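Dual oxidase maturation factor 1 (Mus musculus, PDB 6WXU) may be required for the maturation of the dual oxidase DUOX1 and for its transport from the endoplasmic reticulum to the plasma membrane. Local coordinates at residues 97-102 with 236-241. Numbering follows the deposited sequence.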
loop_
_atom_site.group_PDB
_atom_site.type_symbol
_atom_site.label_atom_id
_atom_site.label_comp_id
_atom_site.label_asym_id
_atom_site.label_seq_id
_atom_site.Cartn_x
_atom_site.Cartn_y
_atom_site.Cartn_z
ATOM N N VAL B 97 -15.390 -28.729 4.266
ATOM C CA VAL B 97 -15.852 -27.602 3.478
ATOM C C VAL B 97 -16.331 -28.088 2.113
ATOM O O VAL B 97 -16.241 -29.266 1.779
ATOM C CB VAL B 97 -14.762 -26.527 3.314
ATOM C CG1 VAL B 97 -14.560 -25.795 4.607
ATOM C CG2 VAL B 97 -13.474 -27.168 2.870
ATOM N N ASP B 98 -16.854 -27.145 1.333
ATOM C CA ASP B 98 -17.259 -27.332 -0.058
ATOM C C ASP B 98 -16.493 -26.309 -0.886
ATOM O O ASP B 98 -16.941 -25.173 -1.043
ATOM C CB ASP B 98 -18.758 -27.150 -0.240
ATOM C CG ASP B 98 -19.562 -28.246 0.406
ATOM O OD1 ASP B 98 -18.965 -29.098 1.086
ATOM O OD2 ASP B 98 -20.797 -28.260 0.231
ATOM N N VAL B 99 -15.349 -26.710 -1.419
ATOM C CA VAL B 99 -14.516 -25.805 -2.203
ATOM C C VAL B 99 -15.041 -25.744 -3.631
ATOM O O VAL B 99 -15.537 -26.734 -4.174
ATOM C CB VAL B 99 -13.045 -26.260 -2.162
ATOM C CG1 VAL B 99 -12.129 -25.103 -2.471
ATOM C CG2 VAL B 99 -12.714 -26.849 -0.814
ATOM N N GLY B 100 -14.928 -24.578 -4.247
ATOM C CA GLY B 100 -15.412 -24.401 -5.605
ATOM C C GLY B 100 -14.608 -23.364 -6.351
ATOM O O GLY B 100 -14.005 -22.471 -5.754
ATOM N N LEU B 101 -14.601 -23.489 -7.674
ATOM C CA LEU B 101 -13.950 -22.545 -8.568
ATOM C C LEU B 101 -14.969 -21.996 -9.550
ATOM O O LEU B 101 -15.896 -22.697 -9.958
ATOM C CB LEU B 101 -12.813 -23.198 -9.349
ATOM C CG LEU B 101 -11.392 -23.078 -8.823
ATOM C CD1 LEU B 101 -10.457 -23.795 -9.761
ATOM C CD2 LEU B 101 -11.005 -21.629 -8.702
ATOM N N GLN B 102 -14.785 -20.738 -9.939
ATOM C CA GLN B 102 -15.677 -20.100 -10.901
ATOM C C GLN B 102 -14.833 -19.142 -11.734
ATOM O O GLN B 102 -14.585 -18.011 -11.315
ATOM C CB GLN B 102 -16.814 -19.378 -10.198
ATOM C CG GLN B 102 -17.909 -20.284 -9.691
ATOM C CD GLN B 102 -19.021 -19.513 -9.041
ATOM O OE1 GLN B 102 -18.807 -18.428 -8.508
ATOM N NE2 GLN B 102 -20.227 -20.060 -9.088
ATOM N N LEU B 236 -5.174 -29.954 -9.035
ATOM C CA LEU B 236 -5.872 -29.110 -8.078
ATOM C C LEU B 236 -6.266 -29.934 -6.862
ATOM O O LEU B 236 -7.416 -29.889 -6.423
ATOM C CB LEU B 236 -7.101 -28.473 -8.719
ATOM C CG LEU B 236 -6.848 -27.410 -9.785
ATOM C CD1 LEU B 236 -8.114 -27.130 -10.554
ATOM C CD2 LEU B 236 -6.344 -26.147 -9.138
ATOM N N ARG B 237 -5.324 -30.704 -6.329
ATOM C CA ARG B 237 -5.606 -31.567 -5.192
ATOM C C ARG B 237 -5.782 -30.742 -3.925
ATOM O O ARG B 237 -4.960 -29.876 -3.618
ATOM C CB ARG B 237 -4.474 -32.568 -5.003
ATOM C CG ARG B 237 -3.917 -33.112 -6.294
ATOM C CD ARG B 237 -4.892 -34.050 -6.939
ATOM N NE ARG B 237 -4.989 -35.308 -6.213
ATOM C CZ ARG B 237 -4.608 -36.478 -6.707
ATOM N NH1 ARG B 237 -4.733 -37.579 -5.980
ATOM N NH2 ARG B 237 -4.114 -36.549 -7.931
ATOM N N LEU B 238 -6.852 -31.017 -3.182
ATOM C CA LEU B 238 -7.121 -30.377 -1.894
ATOM C C LEU B 238 -7.304 -31.482 -0.861
ATOM O O LEU B 238 -8.427 -31.894 -0.572
ATOM C CB LEU B 238 -8.345 -29.489 -1.970
ATOM C CG LEU B 238 -8.236 -28.198 -2.767
ATOM C CD1 LEU B 238 -9.592 -27.826 -3.307
ATOM C CD2 LEU B 238 -7.705 -27.097 -1.882
ATOM N N GLY B 239 -6.200 -31.948 -0.293
ATOM C CA GLY B 239 -6.263 -33.064 0.625
ATOM C C GLY B 239 -6.530 -34.372 -0.087
ATOM O O GLY B 239 -5.758 -34.779 -0.960
ATOM N N THR B 240 -7.625 -35.038 0.268
ATOM C CA THR B 240 -7.996 -36.316 -0.322
ATOM C C THR B 240 -8.926 -36.177 -1.517
ATOM O O THR B 240 -9.409 -37.192 -2.027
ATOM C CB THR B 240 -8.658 -37.209 0.727
ATOM O OG1 THR B 240 -9.386 -36.395 1.654
ATOM C CG2 THR B 240 -7.619 -38.026 1.470
ATOM N N ALA B 241 -9.188 -34.958 -1.976
ATOM C CA ALA B 241 -10.141 -34.714 -3.045
ATOM C C ALA B 241 -9.478 -33.955 -4.182
ATOM O O ALA B 241 -8.649 -33.072 -3.948
ATOM C CB ALA B 241 -11.347 -33.930 -2.536
#
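Leu238 reaches from its loop toward the strand so that one methyl, CD1, meets the end of Val99, lying 3.8 Å from Val99 CG1 and 4.1 Å from Val99 CG2. With CG1 anti to the backbone N (chi1 -157°), Val99 offers both branches to that single methyl. Farther along, Leu101 and Leu236 touch more lightly, tip to tip, CD1 of Leu101 being 4.2 Å from CD1 of Leu236. A leucine on each side suits the wider gap, with the CA atoms of Leu101 and Leu236 10.4 Å apart, whereas a short valine is enough opposite Leu238, where the CA atoms of Val99 and Leu238 are 8.7 Å apart. Helix 152-159 completes this buried apolar side: Leu157 packs on both Val99 and Leu236, and Tyr156 on Leu238.

The turn is the open side: Thr240 is exposed and touches an N-acetylglucosamine. Gly239 takes the positive phi (73°) of the type II' turn from Leu238 to Ala241. The bond from Ala241 N to Leu238 O that closes the turn is weak (3.5 Å), and the reverse bond from Leu238 N to Ala241 O, 2.8 Å, holds its two ends together. Arg237 packs on an aromatic side chain of another protein chain. A loop and a helix thus pack against one face of an antiparallel sheet in the predicted extracellular part of the DUOXA fold.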